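Local structure of xylose isomerase domain protein (Alicyclobacillus acidocaldarius subsp. acidocaldarius, 3U0H) at residues A50-M55 with A94-R99; V33-H38 with L61-L66. The protein is a TIM-barrel protein of the xylose isomerase-like family that probably acts as an isomerase. All blocks are in the same frame, centred on the assembly; numbering follows the deposited sequence.

Contact 1: A50-M55 with A94-R99; sequences AAVEAM and ARLGAR
Two nitrogens of R95 grip a single carboxylate oxygen, OE1 of E53, in a salt bridge that approaches it nearly along its C-O bond. R95 NH1 lies 2.7 Å from E53 OE1 in a fairly straight bond, 160° at the hydrogen. The second donor is more bent, at 136°, with R95 NE 3.1 Å from E53 OE1. The oxygen is almost in the guanidinium plane, while the carboxylate as a whole is turned 47° against that plane. The R95 chain bends at chi3, which brings NE within bonding distance of the acid. E53 OE2 makes a salt bridge of its own to R244 of the second subunit.

Beside the charged pair, L96 supplies the apolar part. Its CD2 rests on the helix backbone, 3.6 Å from E53 CA, and its CD1 is 4.0 Å from V52 CG1, the two side chains crossing at about a right angle. A branched leucine suits this place because one methyl can serve each neighbour, and L40, F56 and L63 pack on it too. G97, the first residue beyond the helix to leave helical backbone angles, has positive phi in a Schellman motif: G97 N bonds A94 O at 2.9 Å, and at this phi a CB would jam against L96 O.

Two neighbouring outer helices of the barrel are thus joined by an ion pair beside a buried leucine, and because E53 lies between R95 and R244 of the second subunit, two nearby positive charges would probably stabilise its ionised form and couple this joint to the subunit interface.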
ATOM      1  N   ALA A  50     -31.890 -10.723   9.009  1.00 34.73           N
ATOM      2  CA  ALA A  50     -32.584  -9.880   9.984  1.00 36.45           C
ATOM      3  C   ALA A  50     -33.125 -10.693  11.201  1.00 35.29           C
ATOM      4  O   ALA A  50     -33.032 -10.293  12.367  1.00 34.96           O
ATOM      5  CB  ALA A  50     -33.727  -9.137   9.277  1.00 31.75           C
ATOM      6  N   ALA A  51     -33.702 -11.844  10.892  1.00 35.30           N
ATOM      7  CA  ALA A  51     -34.099 -12.837  11.896  1.00 33.66           C
ATOM      8  C   ALA A  51     -32.919 -13.226  12.811  1.00 30.83           C
ATOM      9  O   ALA A  51     -33.104 -13.377  14.000  1.00 29.75           O
ATOM     10  CB  ALA A  51     -34.677 -14.068  11.202  1.00 30.24           C
ATOM     11  N   VAL A  52     -31.715 -13.360  12.254  1.00 31.41           N
ATOM     12  CA  VAL A  52     -30.528 -13.718  13.060  1.00 30.57           C
ATOM     13  C   VAL A  52     -30.171 -12.571  14.006  1.00 29.88           C
ATOM     14  O   VAL A  52     -29.811 -12.781  15.155  1.00 26.08           O
ATOM     15  CB  VAL A  52     -29.311 -14.107  12.200  1.00 29.24           C
ATOM     16  CG1 VAL A  52     -28.085 -14.322  13.088  1.00 26.84           C
ATOM     17  CG2 VAL A  52     -29.609 -15.363  11.373  1.00 31.21           C
ATOM     18  N   GLU A  53     -30.329 -11.351  13.534  1.00 30.06           N
ATOM     19  CA  GLU A  53     -30.000 -10.221  14.371  1.00 31.54           C
ATOM     20  C   GLU A  53     -31.010 -10.093  15.482  1.00 29.44           C
ATOM     21  O   GLU A  53     -30.664  -9.819  16.611  1.00 29.67           O
ATOM     22  CB  GLU A  53     -29.911  -8.971  13.524  1.00 33.99           C
ATOM     23  CG  GLU A  53     -30.278  -7.690  14.223  1.00 37.64           C
ATOM     24  CD  GLU A  53     -29.685  -6.498  13.496  1.00 43.10           C
ATOM     25  OE1 GLU A  53     -29.367  -6.607  12.277  1.00 45.51           O
ATOM     26  OE2 GLU A  53     -29.479  -5.488  14.170  1.00 42.83           O
ATOM     27  N   ALA A  54     -32.260 -10.312  15.148  1.00 29.32           N
ATOM     28  CA  ALA A  54     -33.343 -10.354  16.129  1.00 31.39           C
ATOM     29  C   ALA A  54     -33.117 -11.368  17.275  1.00 31.56           C
ATOM     30  O   ALA A  54     -33.441 -11.060  18.416  1.00 31.32           O
ATOM     31  CB  ALA A  54     -34.687 -10.615  15.426  1.00 28.93           C
HETATM   32  N   MSE A  55     -32.534 -12.540  16.996  1.00 32.35           N
HETATM   33  CA  MSE A  55     -32.239 -13.535  18.066  1.00 32.92           C
HETATM   34  C   MSE A  55     -31.268 -12.993  19.125  1.00 28.98           C
HETATM   35  O   MSE A  55     -31.436 -13.238  20.328  1.00 26.72           O
HETATM   36  CB  MSE A  55     -31.588 -14.800  17.505  1.00 36.89           C
HETATM   37  CG  MSE A  55     -32.364 -15.533  16.444  1.00 43.40           C
HETATM   38 SE   MSE A  55     -31.361 -17.104  15.979  1.00 45.52          SE
HETATM   39  CE  MSE A  55     -32.416 -18.262  17.075  1.00 38.56           C
ATOM     40  N   ALA A  94     -20.278  -8.136  12.049  1.00 22.81           N
ATOM     41  CA  ALA A  94     -20.111  -6.775  12.662  1.00 24.74           C
ATOM     42  C   ALA A  94     -21.437  -6.261  13.266  1.00 26.59           C
ATOM     43  O   ALA A  94     -21.449  -5.691  14.354  1.00 24.72           O
ATOM     44  CB  ALA A  94     -19.558  -5.739  11.638  1.00 24.04           C
ATOM     45  N   ARG A  95     -22.541  -6.488  12.542  1.00 30.49           N
ATOM     46  CA  ARG A  95     -23.882  -6.024  12.912  1.00 33.87           C
ATOM     47  C   ARG A  95     -24.374  -6.679  14.213  1.00 31.36           C
ATOM     48  O   ARG A  95     -25.218  -6.136  14.895  1.00 30.88           O
ATOM     49  CB  ARG A  95     -24.915  -6.401  11.809  1.00 39.44           C
ATOM     50  CG  ARG A  95     -25.115  -5.393  10.679  1.00 47.33           C
ATOM     51  CD  ARG A  95     -25.922  -6.004   9.517  1.00 50.99           C
ATOM     52  NE  ARG A  95     -27.231  -6.473   9.969  1.00 54.78           N
ATOM     53  CZ  ARG A  95     -28.148  -7.030   9.178  1.00 55.77           C
ATOM     54  NH1 ARG A  95     -29.315  -7.384   9.689  1.00 50.40           N
ATOM     55  NH2 ARG A  95     -27.903  -7.221   7.883  1.00 56.85           N
ATOM     56  N   LEU A  96     -23.890  -7.890  14.454  1.00 28.48           N
ATOM     57  CA  LEU A  96     -24.148  -8.655  15.657  1.00 28.13           C
ATOM     58  C   LEU A  96     -23.140  -8.381  16.791  1.00 27.47           C
ATOM     59  O   LEU A  96     -23.284  -8.952  17.890  1.00 24.99           O
ATOM     60  CB  LEU A  96     -24.064 -10.135  15.310  1.00 28.01           C
ATOM     61  CG  LEU A  96     -25.104 -10.620  14.290  1.00 28.47           C
ATOM     62  CD1 LEU A  96     -24.822 -12.050  13.807  1.00 26.89           C
ATOM     63  CD2 LEU A  96     -26.452 -10.539  14.989  1.00 28.54           C
ATOM     64  N   GLY A  97     -22.111  -7.567  16.504  1.00 26.21           N
ATOM     65  CA  GLY A  97     -21.181  -7.067  17.515  1.00 25.89           C
ATOM     66  C   GLY A  97     -19.706  -7.499  17.430  1.00 26.04           C
ATOM     67  O   GLY A  97     -18.900  -7.079  18.242  1.00 26.03           O
ATOM     68  N   ALA A  98     -19.359  -8.361  16.498  1.00 26.38           N
ATOM     69  CA  ALA A  98     -18.006  -8.919  16.428  1.00 25.28           C
ATOM     70  C   ALA A  98     -17.102  -7.782  15.908  1.00 25.39           C
ATOM     71  O   ALA A  98     -17.540  -7.064  15.005  1.00 26.63           O
ATOM     72  CB  ALA A  98     -18.017 -10.088  15.441  1.00 21.48           C
ATOM     73  N   ARG A  99     -15.879  -7.611  16.436  1.00 28.38           N
ATOM     74  CA  ARG A  99     -14.847  -6.654  15.862  1.00 32.43           C
ATOM     75  C   ARG A  99     -13.582  -7.311  15.281  1.00 29.11           C
ATOM     76  O   ARG A  99     -12.648  -6.632  14.872  1.00 30.78           O
ATOM     77  CB  ARG A  99     -14.377  -5.654  16.929  1.00 39.22           C
ATOM     78  CG  ARG A  99     -15.420  -4.624  17.344  1.00 50.34           C
ATOM     79  CD  ARG A  99     -15.869  -3.764  16.150  1.00 62.68           C
ATOM     80  NE  ARG A  99     -17.160  -4.225  15.602  1.00 71.03           N
ATOM     81  CZ  ARG A  99     -18.368  -3.793  15.987  1.00 74.16           C
ATOM     82  NH1 ARG A  99     -18.507  -2.841  16.921  1.00 75.27           N
ATOM     83  NH2 ARG A  99     -19.455  -4.313  15.423  1.00 65.17           N
TER

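Contact 2: V33-H38 with L61-L66; sequences VDVPFH and LVLANL. With EDO (1,2-ethanediol), chain F.
V33 and V62 begin the backbone pairing: V33 N donates to V62 O at 2.9 Å, with 164° at the hydrogen. V33 also accepts: A64 N donates to V33 O at 2.8 Å. V33 therefore bonds to the residues flanking L63, its partner in the register, as a parallel bridge requires. A small A64 fits close to this backbone, its CB 3.4 Å from V33 O. Further on the chains part and water takes over: one water donates to N65 O, its bond to V35 O being doubtful, and another accepts from V35 N and probably donates to N65 O.

This is the second strand of an eight-stranded parallel TIM barrel meeting the third, and P36, at the N-cap position, leads into helix 37-47.

Among the polar side chains, D34 lies on the C-terminal side of the barrel strand, where TIM barrels generally carry their active sites. Its CG is anti to the backbone N (chi1 -169°), which sets it beside the carbonyl carbon, and the carboxylate binds a 1,2-ethanediol, probably from the crystallisation liquor. D34 OD1 accepts from the diol's O1 at 2.7 Å, and the diol's O2 is near both carboxylate oxygens. D34 OD2 is also hydrogen-bonded to Y203 OH. An alanine here would probably leave the Y203 hydroxyl and the diol without their hydrogen-bonding carboxylate.

The remaining contacts are apolar. V33 CG1 meets L61 CD2 at 4.2 Å, with F56 packed on both residues. V35 CB touches L63 CD1 at 3.9 Å, and F37 CB lies 3.5 Å from L66 CD1, these last two side chains running side by side in the same direction, both also touching C93 of helix 86-95.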
ATOM      1  N   VAL A  33     -21.415 -13.709  23.470  1.00 28.13           N
ATOM      2  CA  VAL A  33     -21.389 -15.103  23.018  1.00 25.56           C
ATOM      3  C   VAL A  33     -20.478 -15.306  21.805  1.00 24.86           C
ATOM      4  O   VAL A  33     -20.478 -14.514  20.865  1.00 20.39           O
ATOM      5  CB  VAL A  33     -22.771 -15.666  22.723  1.00 25.20           C
ATOM      6  CG1 VAL A  33     -23.510 -15.856  24.029  1.00 26.20           C
ATOM      7  CG2 VAL A  33     -23.526 -14.792  21.739  1.00 22.09           C
ATOM      8  N   ASP A  34     -19.657 -16.347  21.915  1.00 25.51           N
ATOM      9  CA  ASP A  34     -18.897 -16.897  20.825  1.00 25.53           C
ATOM     10  C   ASP A  34     -19.808 -17.953  20.149  1.00 25.60           C
ATOM     11  O   ASP A  34     -20.345 -18.882  20.793  1.00 25.66           O
ATOM     12  CB  ASP A  34     -17.607 -17.522  21.362  1.00 27.51           C
ATOM     13  CG  ASP A  34     -16.626 -17.891  20.246  1.00 30.18           C
ATOM     14  OD1 ASP A  34     -17.075 -18.390  19.211  1.00 35.62           O
ATOM     15  OD2 ASP A  34     -15.418 -17.680  20.385  1.00 30.93           O
ATOM     16  N   VAL A  35     -20.053 -17.736  18.876  1.00 23.28           N
ATOM     17  CA  VAL A  35     -20.843 -18.631  18.047  1.00 23.27           C
ATOM     18  C   VAL A  35     -20.058 -18.817  16.762  1.00 22.52           C
ATOM     19  O   VAL A  35     -19.724 -17.848  16.122  1.00 21.71           O
ATOM     20  CB  VAL A  35     -22.204 -18.035  17.711  1.00 22.12           C
ATOM     21  CG1 VAL A  35     -23.002 -18.997  16.809  1.00 22.99           C
ATOM     22  CG2 VAL A  35     -22.983 -17.726  19.000  1.00 23.65           C
ATOM     23  N   PRO A  36     -19.745 -20.078  16.387  1.00 23.90           N
ATOM     24  CA  PRO A  36     -19.140 -20.305  15.082  1.00 24.22           C
ATOM     25  C   PRO A  36     -20.039 -19.830  13.895  1.00 24.22           C
ATOM     26  O   PRO A  36     -21.294 -19.893  13.944  1.00 22.35           O
ATOM     27  CB  PRO A  36     -18.903 -21.833  15.056  1.00 26.30           C
ATOM     28  CG  PRO A  36     -19.056 -22.339  16.448  1.00 25.75           C
ATOM     29  CD  PRO A  36     -19.776 -21.287  17.242  1.00 25.71           C
ATOM     30  N   PHE A  37     -19.411 -19.354  12.829  1.00 24.46           N
ATOM     31  CA  PHE A  37     -20.144 -18.710  11.734  1.00 24.81           C
ATOM     32  C   PHE A  37     -21.135 -19.661  10.995  1.00 25.75           C
ATOM     33  O   PHE A  37     -22.235 -19.224  10.564  1.00 24.51           O
ATOM     34  CB  PHE A  37     -19.166 -18.066  10.706  1.00 27.52           C
ATOM     35  CG  PHE A  37     -19.890 -17.415   9.523  1.00 30.04           C
ATOM     36  CD1 PHE A  37     -20.583 -16.232   9.699  1.00 27.17           C
ATOM     37  CD2 PHE A  37     -19.966 -18.050   8.299  1.00 30.44           C
ATOM     38  CE1 PHE A  37     -21.276 -15.664   8.677  1.00 29.41           C
ATOM     39  CE2 PHE A  37     -20.668 -17.477   7.245  1.00 31.22           C
ATOM     40  CZ  PHE A  37     -21.313 -16.276   7.433  1.00 31.17           C
ATOM     41  N   HIS A  38     -20.736 -20.926  10.804  1.00 25.08           N
ATOM     42  CA  HIS A  38     -21.633 -21.953  10.225  1.00 24.53           C
ATOM     43  C   HIS A  38     -22.924 -22.005  10.964  1.00 24.38           C
ATOM     44  O   HIS A  38     -23.976 -22.242  10.338  1.00 23.68           O
ATOM     45  CB  HIS A  38     -21.001 -23.353  10.215  1.00 28.24           C
ATOM     46  CG  HIS A  38     -20.131 -23.630   9.013  1.00 34.40           C
ATOM     47  ND1 HIS A  38     -20.139 -22.842   7.878  1.00 41.90           N
ATOM     48  CD2 HIS A  38     -19.226 -24.677   8.756  1.00 42.09           C
ATOM     49  CE1 HIS A  38     -19.277 -23.370   6.960  1.00 41.25           C
ATOM     50  NE2 HIS A  38     -18.728 -24.499   7.498  1.00 43.61           N
ATOM     51  N   LEU A  61     -27.804 -10.084  23.619  1.00 23.63           N
ATOM     52  CA  LEU A  61     -26.490 -10.703  23.361  1.00 24.23           C
ATOM     53  C   LEU A  61     -25.621  -9.981  22.316  1.00 23.05           C
ATOM     54  O   LEU A  61     -26.135  -9.417  21.392  1.00 22.90           O
ATOM     55  CB  LEU A  61     -26.638 -12.205  22.995  1.00 23.65           C
ATOM     56  CG  LEU A  61     -27.349 -13.053  24.084  1.00 25.10           C
ATOM     57  CD1 LEU A  61     -27.749 -14.404  23.540  1.00 23.54           C
ATOM     58  CD2 LEU A  61     -26.529 -13.214  25.364  1.00 24.53           C
ATOM     59  N   VAL A  62     -24.298 -10.054  22.485  1.00 23.03           N
ATOM     60  CA  VAL A  62     -23.335  -9.537  21.543  1.00 23.38           C
ATOM     61  C   VAL A  62     -22.394 -10.624  21.000  1.00 22.86           C
ATOM     62  O   VAL A  62     -21.731 -11.340  21.769  1.00 21.51           O
ATOM     63  CB  VAL A  62     -22.459  -8.449  22.186  1.00 24.60           C
ATOM     64  CG1 VAL A  62     -21.326  -8.062  21.223  1.00 23.51           C
ATOM     65  CG2 VAL A  62     -23.282  -7.199  22.564  1.00 23.59           C
ATOM     66  N   LEU A  63     -22.338 -10.750  19.669  1.00 24.08           N
ATOM     67  CA  LEU A  63     -21.460 -11.757  19.029  1.00 23.90           C
ATOM     68  C   LEU A  63     -20.048 -11.327  19.297  1.00 23.03           C
ATOM     69  O   LEU A  63     -19.671 -10.254  18.928  1.00 28.72           O
ATOM     70  CB  LEU A  63     -21.696 -11.898  17.510  1.00 23.07           C
ATOM     71  CG  LEU A  63     -20.809 -12.876  16.702  1.00 22.88           C
ATOM     72  CD1 LEU A  63     -21.191 -14.313  17.081  1.00 22.92           C
ATOM     73  CD2 LEU A  63     -20.871 -12.696  15.180  1.00 20.33           C
ATOM     74  N   ALA A  64     -19.265 -12.194  19.916  1.00 24.42           N
ATOM     75  CA  ALA A  64     -17.912 -11.871  20.345  1.00 24.74           C
ATOM     76  C   ALA A  64     -16.866 -11.788  19.193  1.00 25.07           C
ATOM     77  O   ALA A  64     -15.883 -11.059  19.296  1.00 27.53           O
ATOM     78  CB  ALA A  64     -17.465 -12.943  21.357  1.00 21.15           C
ATOM     79  N   ASN A  65     -17.016 -12.624  18.163  1.00 24.16           N
ATOM     80  CA  ASN A  65     -15.925 -12.866  17.205  1.00 22.93           C
ATOM     81  C   ASN A  65     -16.421 -13.622  15.977  1.00 23.37           C
ATOM     82  O   ASN A  65     -17.469 -14.292  16.004  1.00 20.81           O
ATOM     83  CB  ASN A  65     -14.868 -13.711  17.914  1.00 24.69           C
ATOM     84  CG  ASN A  65     -13.636 -14.028  17.073  1.00 25.04           C
ATOM     85  OD1 ASN A  65     -12.967 -13.135  16.502  1.00 25.42           O
ATOM     86  ND2 ASN A  65     -13.304 -15.326  17.029  1.00 24.81           N
ATOM     87  N   LEU A  66     -15.664 -13.511  14.881  1.00 21.95           N
ATOM     88  CA  LEU A  66     -15.886 -14.329  13.755  1.00 20.55           C
ATOM     89  C   LEU A  66     -14.674 -15.176  13.490  1.00 22.50           C
ATOM     90  O   LEU A  66     -13.653 -14.675  12.933  1.00 23.15           O
ATOM     91  CB  LEU A  66     -16.157 -13.445  12.529  1.00 21.77           C
ATOM     92  CG  LEU A  66     -16.153 -14.095  11.133  1.00 21.71           C
ATOM     93  CD1 LEU A  66     -17.175 -15.270  11.102  1.00 20.28           C
ATOM     94  CD2 LEU A  66     -16.429 -13.086   9.980  1.00 20.91           C
TER
HETATM   95  C1  EDO F 282     -15.286 -20.023  16.831  1.00 58.20           C
HETATM   96  O1  EDO F 282     -16.113 -20.566  17.908  1.00 58.57           O
HETATM   97  C2  EDO F 282     -15.424 -18.498  16.658  1.00 57.52           C
HETATM   98  O2  EDO F 282     -14.865 -17.721  17.752  1.00 52.05           O
HETATM   99  O   HOH W   1     -18.156 -16.783  14.484  1.00 44.96           O
HETATM  100  O   HOH W   2     -17.950 -15.855  17.976  1.00 45.33           O

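From the N terminus the chain passes through 33-38, 50-55, 61-66 and 94-99, so the segments of the two contacts alternate and the contacts cross. Contact 2 closes a largely helical loop of 22 residues that runs from the second barrel strand through helices 37-47 and 49-57 to strand 62-67. Contact 1 starts within that loop and closes 38 residues, from helix 49-57 past strand 62-67 to the end of helix 86-95. Contact 2 ties strand to strand in the barrel wall; contact 1 ties helix 49-57 to the end region of helix 86-95. They meet where L96 O probably accepts a hydrogen bond from L63 N, 2.7 Å away, and where G97 CA packs on V62 CG1.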